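Long-range contacts in PUM-HD domain-containing protein (Caenorhabditis elegans, PDB 7CGF), which binds RNA through its Pumilio homology domain, probably recognising elements in the 3' untranslated regions of target mRNAs: residues Y113-Y118 and M150-G155; V158-I163 and C195-R200. The protein carries 2 engineered substitutions. All coordinates share one frame; numbering follows the deposited sequence.

Interaction 1: residues Y113-Y118 and M150-G155; sequences YAFQMY and MKDQNG. With nucleotides of chain B.
Asn154 and Phe115 join the two loops by one side-chain bond. Asn154 ND2 donates to Phe115 O over 3.0 Å at a nearly straight 167°. The acceptor lies close to the Asn154 amide plane, but ND2 stands above the carbonyl plane. Asn154 OD1 is turned to the RNA and lies 3.5 Å from C1' of A6 of chain B. Asp152 CG is anti to its backbone N (chi1 -177°), which sets the carboxylate within reach of the amides that lead into the next helix. There Asp152 OD2 caps two amides. It accepts from Gly155 N on its anti lone pair (2.8 Å) and from Asn154 N above the carboxylate plane (2.9 Å). Asp152 OD1 lies at the edge of the Phe115 ring, 3.7 Å from CD2. A water donates to Phe115 O and sits doubtfully close to Asp152 OD1. An alanine in place of Asp152 would probably leave Asn154 N and Gly155 N without their cap and open a gap beside the Phe115 ring. Gln153 NE2 donates to OP1 of A6 of chain B. Each loop links two helices of a predicted Pumilio repeat: 113-118 joins helix 110-113 to helix 119-129, and loop 150-155 joins helix 146-150 to helix 155-165.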
loop_
_atom_site.group_PDB
_atom_site.type_symbol
_atom_site.label_atom_id
_atom_site.label_comp_id
_atom_site.label_asym_id
_atom_site.label_seq_id
_atom_site.Cartn_x
_atom_site.Cartn_y
_atom_site.Cartn_z
ATOM N N TYR A 113 10.226 14.789 10.433
ATOM C CA TYR A 113 10.772 13.459 10.173
ATOM C C TYR A 113 9.887 12.660 9.224
ATOM O O TYR A 113 10.388 11.819 8.468
ATOM C CB TYR A 113 10.940 12.686 11.492
ATOM C CG TYR A 113 11.940 13.301 12.470
ATOM C CD1 TYR A 113 13.022 14.057 12.022
ATOM C CD2 TYR A 113 11.772 13.140 13.839
ATOM C CE1 TYR A 113 13.931 14.630 12.930
ATOM C CE2 TYR A 113 12.686 13.704 14.756
ATOM C CZ TYR A 113 13.751 14.441 14.293
ATOM O OH TYR A 113 14.630 15.010 15.202
ATOM N N ALA A 114 8.575 12.908 9.240
ATOM C CA ALA A 114 7.687 12.087 8.418
ATOM C C ALA A 114 8.000 12.212 6.931
ATOM O O ALA A 114 7.734 11.278 6.158
ATOM C CB ALA A 114 6.232 12.458 8.705
ATOM N N PHE A 115 8.565 13.344 6.514
ATOM C CA PHE A 115 8.863 13.618 5.114
ATOM C C PHE A 115 10.271 13.229 4.705
ATOM O O PHE A 115 10.607 13.342 3.515
ATOM C CB PHE A 115 8.642 15.108 4.831
ATOM C CG PHE A 115 7.225 15.526 5.007
ATOM C CD1 PHE A 115 6.747 15.916 6.246
ATOM C CD2 PHE A 115 6.361 15.490 3.937
ATOM C CE1 PHE A 115 5.410 16.275 6.416
ATOM C CE2 PHE A 115 5.035 15.843 4.099
ATOM C CZ PHE A 115 4.556 16.233 5.324
ATOM N N GLN A 116 11.100 12.787 5.644
ATOM C CA GLN A 116 12.509 12.511 5.375
ATOM C C GLN A 116 12.734 11.031 5.092
ATOM O O GLN A 116 12.103 10.164 5.709
ATOM C CB GLN A 116 13.350 12.988 6.561
ATOM C CG GLN A 116 13.245 14.506 6.718
ATOM C CD GLN A 116 13.817 15.044 8.011
ATOM O OE1 GLN A 116 14.300 14.296 8.856
ATOM N NE2 GLN A 116 13.742 16.356 8.180
ATOM N N MET A 117 13.657 10.727 4.166
ATOM C CA MET A 117 13.695 9.356 3.669
ATOM C C MET A 117 14.264 8.387 4.692
ATOM O O MET A 117 13.847 7.230 4.725
ATOM C CB MET A 117 14.470 9.255 2.359
ATOM C CG MET A 117 15.934 9.573 2.435
ATOM S SD MET A 117 16.672 9.247 0.793
ATOM C CE MET A 117 18.275 10.015 1.034
ATOM N N TYR A 118 15.199 8.823 5.544
ATOM C CA TYR A 118 15.667 7.899 6.577
ATOM C C TYR A 118 14.837 7.998 7.858
ATOM O O TYR A 118 14.459 6.971 8.428
ATOM C CB TYR A 118 17.147 8.159 6.884
ATOM C CG TYR A 118 18.042 8.081 5.669
ATOM C CD1 TYR A 118 18.050 6.957 4.845
ATOM C CD2 TYR A 118 18.898 9.132 5.355
ATOM C CE1 TYR A 118 18.874 6.895 3.719
ATOM C CE2 TYR A 118 19.713 9.076 4.226
ATOM C CZ TYR A 118 19.711 7.959 3.428
ATOM O OH TYR A 118 20.532 7.894 2.309
ATOM N N MET A 150 0.111 12.662 3.299
ATOM C CA MET A 150 -0.533 11.589 2.549
ATOM C C MET A 150 -0.053 11.512 1.107
ATOM O O MET A 150 -0.065 10.429 0.509
ATOM C CB MET A 150 -2.048 11.779 2.602
ATOM C CG MET A 150 -2.580 11.620 4.003
ATOM S SD MET A 150 -4.316 12.134 4.051
ATOM C CE MET A 150 -4.767 11.352 2.563
ATOM N N LYS A 151 0.363 12.633 0.523
ATOM C CA LYS A 151 0.813 12.665 -0.862
ATOM C C LYS A 151 2.321 12.612 -0.984
ATOM O O LYS A 151 2.850 12.808 -2.081
ATOM C CB LYS A 151 0.297 13.927 -1.554
ATOM C CG LYS A 151 -1.196 13.979 -1.621
ATOM C CD LYS A 151 -1.651 15.272 -2.252
ATOM C CE LYS A 151 -1.445 15.260 -3.747
ATOM N NZ LYS A 151 -2.157 16.417 -4.365
ATOM N N ASP A 152 3.028 12.414 0.122
ATOM C CA ASP A 152 4.484 12.440 0.111
ATOM C C ASP A 152 5.022 11.023 -0.016
ATOM O O ASP A 152 4.485 10.094 0.598
ATOM C CB ASP A 152 5.032 13.099 1.382
ATOM C CG ASP A 152 6.537 13.207 1.355
ATOM O OD1 ASP A 152 7.070 14.025 0.565
ATOM O OD2 ASP A 152 7.192 12.452 2.104
ATOM N N GLN A 153 6.091 10.871 -0.813
ATOM C CA GLN A 153 6.715 9.570 -1.025
ATOM C C GLN A 153 7.078 8.914 0.297
ATOM O O GLN A 153 6.947 7.698 0.455
ATOM C CB GLN A 153 7.983 9.740 -1.873
ATOM C CG GLN A 153 8.757 8.482 -2.106
ATOM C CD GLN A 153 9.999 8.783 -2.942
ATOM O OE1 GLN A 153 10.615 9.835 -2.774
ATOM N NE2 GLN A 153 10.344 7.894 -3.848
ATOM N N ASN A 154 7.564 9.704 1.247
ATOM C CA ASN A 154 7.912 9.172 2.561
ATOM C C ASN A 154 6.744 9.220 3.544
ATOM O O ASN A 154 6.455 8.223 4.229
ATOM C CB ASN A 154 9.124 9.943 3.100
ATOM C CG ASN A 154 10.347 9.732 2.245
ATOM O OD1 ASN A 154 10.608 8.614 1.787
ATOM N ND2 ASN A 154 11.099 10.801 2.006
ATOM N N GLY A 155 6.067 10.362 3.611
ATOM C CA GLY A 155 5.004 10.550 4.574
ATOM C C GLY A 155 3.858 9.589 4.377
ATOM O O GLY A 155 3.216 9.179 5.347
ATOM P P A B 6 8.683 4.621 -4.691
ATOM O OP1 A B 6 9.161 5.969 -5.072
ATOM O OP2 A B 6 9.187 3.389 -5.338
ATOM O "O5'" A B 6 8.946 4.448 -3.127
ATOM C "C5'" A B 6 10.145 3.841 -2.666
ATOM C "C4'" A B 6 10.949 4.772 -1.789
ATOM O "O4'" A B 6 10.129 5.262 -0.706
ATOM C "C3'" A B 6 12.142 4.125 -1.111
ATOM O "O3'" A B 6 13.268 4.148 -1.962
ATOM C "C2'" A B 6 12.332 4.948 0.163
ATOM O "O2'" A B 6 13.127 6.099 -0.102
ATOM C "C1'" A B 6 10.899 5.396 0.473
ATOM N N9 A B 6 10.240 4.608 1.541
ATOM C C8 A B 6 9.767 5.119 2.733
ATOM N N7 A B 6 9.209 4.205 3.515
ATOM C C5 A B 6 9.331 3.024 2.782
ATOM C C6 A B 6 8.946 1.691 3.046
ATOM N N6 A B 6 8.316 1.315 4.165
ATOM N N1 A B 6 9.215 0.747 2.123
ATOM C C2 A B 6 9.839 1.107 0.992
ATOM N N3 A B 6 10.251 2.318 0.628
ATOM C C4 A B 6 9.959 3.254 1.563
ATOM P P U B 7 14.294 2.934 -1.937
ATOM O OP1 U B 7 15.244 3.129 -3.075
ATOM O OP2 U B 7 13.561 1.656 -1.767
ATOM O "O5'" U B 7 15.060 3.151 -0.572
ATOM C "C5'" U B 7 16.006 2.203 -0.135
ATOM C "C4'" U B 7 16.917 2.834 0.863
ATOM O "O4'" U B 7 16.234 2.994 2.119
ATOM C "C3'" U B 7 18.161 2.038 1.210
ATOM O "O3'" U B 7 19.177 2.289 0.248
ATOM C "C2'" U B 7 18.531 2.539 2.616
ATOM O "O2'" U B 7 19.477 3.600 2.519
ATOM C "C1'" U B 7 17.190 3.089 3.152
ATOM N N1 U B 7 16.641 2.444 4.374
ATOM C C2 U B 7 17.010 2.992 5.580
ATOM O O2 U B 7 17.810 3.905 5.637
ATOM N N3 U B 7 16.459 2.414 6.703
ATOM C C4 U B 7 15.575 1.357 6.709
ATOM O O4 U B 7 15.135 0.928 7.780
ATOM C C5 U B 7 15.218 0.862 5.417
ATOM C C6 U B 7 15.745 1.406 4.315
HETATM O O HOH W 1 9.437 14.514 1.205
#

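Interaction 2: residues V158-I163 and C195-R200; sequences VVQKAI and CRVVQR. With nucleotides of chain B.
Gln160 and Arg200 meet on neighbouring RNA-binding helices of the Pumilio repeat fold. The helix segments run parallel, 1° apart, with axes 9.3 Å from each other. Arg200 NH1 donates to Gln160 OE1 over 2.8 Å, and Arg200 NE adds a weak bond to the same oxygen. N2 of G5 of chain B also donates to Gln160 OE1, so base and arginine share one acceptor. Arg196 lies between two bases. Its guanidinium has G5 of chain B over one face and A4 of chain B over the opposite face. Gln199 NE2 donates to N1 of A4 of chain B over 2.9 Å.

The next shell sets these groups. Gln160 is extended beyond CG, and its NE2 is held by Cys156 O. The Arg200 chain bends at chi2 and chi3, which brings its guanidinium back to Gln160; its NH2 forms a salt bridge with Glu203. Behind the polar groups, Val159 CG1 packs on Val197 CG1 at 3.8 Å, the side chains crossing at about a right angle. Ile163 CD1 also reaches Val197 CG1. Helices 146-150 and 172-178 extend this buried packing. Further along, Ile163 CG2 rests 3.4 Å from Arg200 O.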
loop_
_atom_site.group_PDB
_atom_site.type_symbol
_atom_site.label_atom_id
_atom_site.label_comp_id
_atom_site.label_asym_id
_atom_site.label_seq_id
_atom_site.Cartn_x
_atom_site.Cartn_y
_atom_site.Cartn_z
ATOM N N VAL A 158 4.425 6.428 6.407
ATOM C CA VAL A 158 4.114 6.632 7.817
ATOM C C VAL A 158 2.606 6.562 8.031
ATOM O O VAL A 158 2.127 5.948 8.994
ATOM C CB VAL A 158 4.686 7.977 8.304
ATOM C CG1 VAL A 158 4.311 8.220 9.764
ATOM C CG2 VAL A 158 6.211 8.030 8.089
ATOM N N VAL A 159 1.834 7.209 7.144
ATOM C CA VAL A 159 0.370 7.186 7.266
ATOM C C VAL A 159 -0.162 5.776 7.050
ATOM O O VAL A 159 -1.079 5.329 7.754
ATOM C CB VAL A 159 -0.265 8.187 6.286
ATOM C CG1 VAL A 159 -1.815 8.041 6.259
ATOM C CG2 VAL A 159 0.108 9.590 6.672
ATOM N N GLN A 160 0.372 5.058 6.061
ATOM C CA GLN A 160 -0.110 3.695 5.841
ATOM C C GLN A 160 0.193 2.808 7.040
ATOM O O GLN A 160 -0.644 1.988 7.437
ATOM C CB GLN A 160 0.506 3.105 4.582
ATOM C CG GLN A 160 -0.094 3.687 3.310
ATOM C CD GLN A 160 0.668 3.225 2.091
ATOM O OE1 GLN A 160 0.579 2.061 1.694
ATOM N NE2 GLN A 160 1.435 4.138 1.492
ATOM N N LYS A 161 1.389 2.943 7.623
ATOM C CA LYS A 161 1.712 2.157 8.809
ATOM C C LYS A 161 0.751 2.472 9.945
ATOM O O LYS A 161 0.315 1.567 10.668
ATOM C CB LYS A 161 3.159 2.417 9.244
ATOM C CG LYS A 161 3.650 1.515 10.386
ATOM C CD LYS A 161 3.647 0.048 9.973
ATOM C CE LYS A 161 4.944 -0.371 9.299
ATOM N NZ LYS A 161 4.944 -1.835 8.991
ATOM N N ALA A 162 0.407 3.753 10.121
ATOM C CA ALA A 162 -0.556 4.117 11.159
ATOM C C ALA A 162 -1.893 3.413 10.943
ATOM O O ALA A 162 -2.495 2.883 11.889
ATOM C CB ALA A 162 -0.756 5.631 11.183
ATOM N N ILE A 163 -2.394 3.434 9.705
ATOM C CA ILE A 163 -3.674 2.792 9.405
ATOM C C ILE A 163 -3.594 1.294 9.641
ATOM O O ILE A 163 -4.571 0.670 10.085
ATOM C CB ILE A 163 -4.100 3.128 7.958
ATOM C CG1 ILE A 163 -4.412 4.621 7.845
ATOM C CG2 ILE A 163 -5.320 2.304 7.525
ATOM C CD1 ILE A 163 -4.394 5.139 6.396
ATOM N N CYS A 195 -2.963 7.329 -3.304
ATOM C CA CYS A 195 -3.856 6.219 -3.630
ATOM C C CYS A 195 -3.617 5.037 -2.706
ATOM O O CYS A 195 -4.549 4.277 -2.425
ATOM C CB CYS A 195 -3.691 5.795 -5.089
ATOM S SG CYS A 195 -2.083 5.005 -5.442
ATOM N N ARG A 196 -2.390 4.898 -2.194
ATOM C CA ARG A 196 -2.062 3.811 -1.288
ATOM C C ARG A 196 -2.657 4.058 0.085
ATOM O O ARG A 196 -3.043 3.118 0.784
ATOM C CB ARG A 196 -0.538 3.675 -1.190
ATOM C CG ARG A 196 0.149 3.438 -2.539
ATOM C CD ARG A 196 0.056 1.972 -2.983
ATOM N NE ARG A 196 0.950 1.738 -4.121
ATOM C CZ ARG A 196 1.379 0.541 -4.516
ATOM N NH1 ARG A 196 1.020 -0.549 -3.865
ATOM N NH2 ARG A 196 2.195 0.445 -5.561
ATOM N N VAL A 197 -2.712 5.324 0.489
ATOM C CA VAL A 197 -3.395 5.683 1.727
ATOM C C VAL A 197 -4.874 5.336 1.634
ATOM O O VAL A 197 -5.443 4.747 2.555
ATOM C CB VAL A 197 -3.183 7.171 2.038
ATOM C CG1 VAL A 197 -4.060 7.586 3.231
ATOM C CG2 VAL A 197 -1.717 7.415 2.366
ATOM N N VAL A 198 -5.512 5.683 0.516
ATOM C CA VAL A 198 -6.931 5.353 0.352
ATOM C C VAL A 198 -7.134 3.845 0.394
ATOM O O VAL A 198 -8.054 3.344 1.057
ATOM C CB VAL A 198 -7.482 5.956 -0.950
ATOM C CG1 VAL A 198 -8.969 5.536 -1.160
ATOM C CG2 VAL A 198 -7.335 7.469 -0.966
ATOM N N GLN A 199 -6.275 3.090 -0.300
ATOM C CA GLN A 199 -6.408 1.638 -0.275
ATOM C C GLN A 199 -6.259 1.085 1.137
ATOM O O GLN A 199 -7.013 0.184 1.537
ATOM C CB GLN A 199 -5.387 0.999 -1.210
ATOM C CG GLN A 199 -5.719 1.277 -2.660
ATOM C CD GLN A 199 -4.611 0.859 -3.590
ATOM O OE1 GLN A 199 -4.327 -0.332 -3.730
ATOM N NE2 GLN A 199 -3.958 1.842 -4.226
ATOM N N ARG A 200 -5.280 1.588 1.897
ATOM C CA ARG A 200 -5.071 1.096 3.254
ATOM C C ARG A 200 -6.283 1.392 4.133
ATOM O O ARG A 200 -6.708 0.543 4.931
ATOM C CB ARG A 200 -3.788 1.708 3.832
ATOM C CG ARG A 200 -2.964 0.788 4.729
ATOM C CD ARG A 200 -2.441 -0.457 4.013
ATOM N NE ARG A 200 -1.587 -0.116 2.879
ATOM C CZ ARG A 200 -1.847 -0.424 1.606
ATOM N NH1 ARG A 200 -1.009 -0.053 0.641
ATOM N NH2 ARG A 200 -2.923 -1.116 1.287
ATOM P P A B 4 3.521 -1.779 -13.475
ATOM O OP1 A B 4 4.843 -1.365 -14.000
ATOM O OP2 A B 4 3.297 -3.179 -13.054
ATOM O "O5'" A B 4 3.196 -0.833 -12.246
ATOM C "C5'" A B 4 3.631 0.511 -12.277
ATOM C "C4'" A B 4 3.068 1.320 -11.142
ATOM O "O4'" A B 4 1.706 0.929 -10.856
ATOM C "C3'" A B 4 3.745 1.199 -9.790
ATOM O "O3'" A B 4 4.986 1.875 -9.715
ATOM C "C2'" A B 4 2.689 1.794 -8.872
ATOM O "O2'" A B 4 2.706 3.209 -8.964
ATOM C "C1'" A B 4 1.400 1.295 -9.529
ATOM N N9 A B 4 0.786 0.183 -8.782
ATOM C C8 A B 4 0.926 -1.184 -8.740
ATOM N N7 A B 4 0.117 -1.745 -7.849
ATOM C C5 A B 4 -0.570 -0.667 -7.273
ATOM C C6 A B 4 -1.562 -0.502 -6.283
ATOM N N6 A B 4 -2.142 -1.471 -5.573
ATOM N N1 A B 4 -1.977 0.752 -6.021
ATOM C C2 A B 4 -1.471 1.778 -6.666
ATOM N N3 A B 4 -0.537 1.757 -7.611
ATOM C C4 A B 4 -0.144 0.503 -7.850
ATOM P P G B 5 6.108 1.408 -8.658
ATOM O OP1 G B 5 7.356 2.110 -9.037
ATOM O OP2 G B 5 6.106 -0.072 -8.541
ATOM O "O5'" G B 5 5.602 1.979 -7.257
ATOM C "C5'" G B 5 5.285 3.354 -7.087
ATOM C "C4'" G B 5 5.060 3.701 -5.633
ATOM O "O4'" G B 5 4.089 2.800 -5.050
ATOM C "C3'" G B 5 6.273 3.580 -4.727
ATOM O "O3'" G B 5 7.087 4.731 -4.798
ATOM C "C2'" G B 5 5.656 3.362 -3.350
ATOM O "O2'" G B 5 5.255 4.594 -2.772
ATOM C "C1'" G B 5 4.399 2.565 -3.694
ATOM N N9 G B 5 4.575 1.116 -3.502
ATOM C C8 G B 5 5.206 0.231 -4.343
ATOM N N7 G B 5 5.179 -0.997 -3.902
ATOM C C5 G B 5 4.494 -0.906 -2.696
ATOM C C6 G B 5 4.150 -1.911 -1.761
ATOM O O6 G B 5 4.396 -3.126 -1.797
ATOM N N1 G B 5 3.448 -1.380 -0.685
ATOM C C2 G B 5 3.103 -0.061 -0.518
ATOM N N2 G B 5 2.425 0.214 0.607
ATOM N N3 G B 5 3.422 0.899 -1.379
ATOM C C4 G B 5 4.112 0.396 -2.435
#

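Overall arrangement
Interactions 1 and 2 are centred about 12 Å apart and touch directly. Met150 CE packs 3.9 Å from Val197 CG1. Ala114 O lies 4.1 Å from Val158 CG2. Segments 150-155 and 158-163 belong to one predicted Pumilio repeat, and helix 155-165 ties them together. Segment 150-155 of interaction 1 caps the start of this helix, while interaction 2 packs its middle against helix 194-204. Both contacts meet the same RNA strand. Interaction 1 touches A6 and U7 of chain B, at phosphate, sugar and base atoms. Interaction 2 meets the bases of A4 and G5 of chain B and, weakly, the sugar of G5. The contacts therefore follow the RNA in the opposite direction to the protein chain.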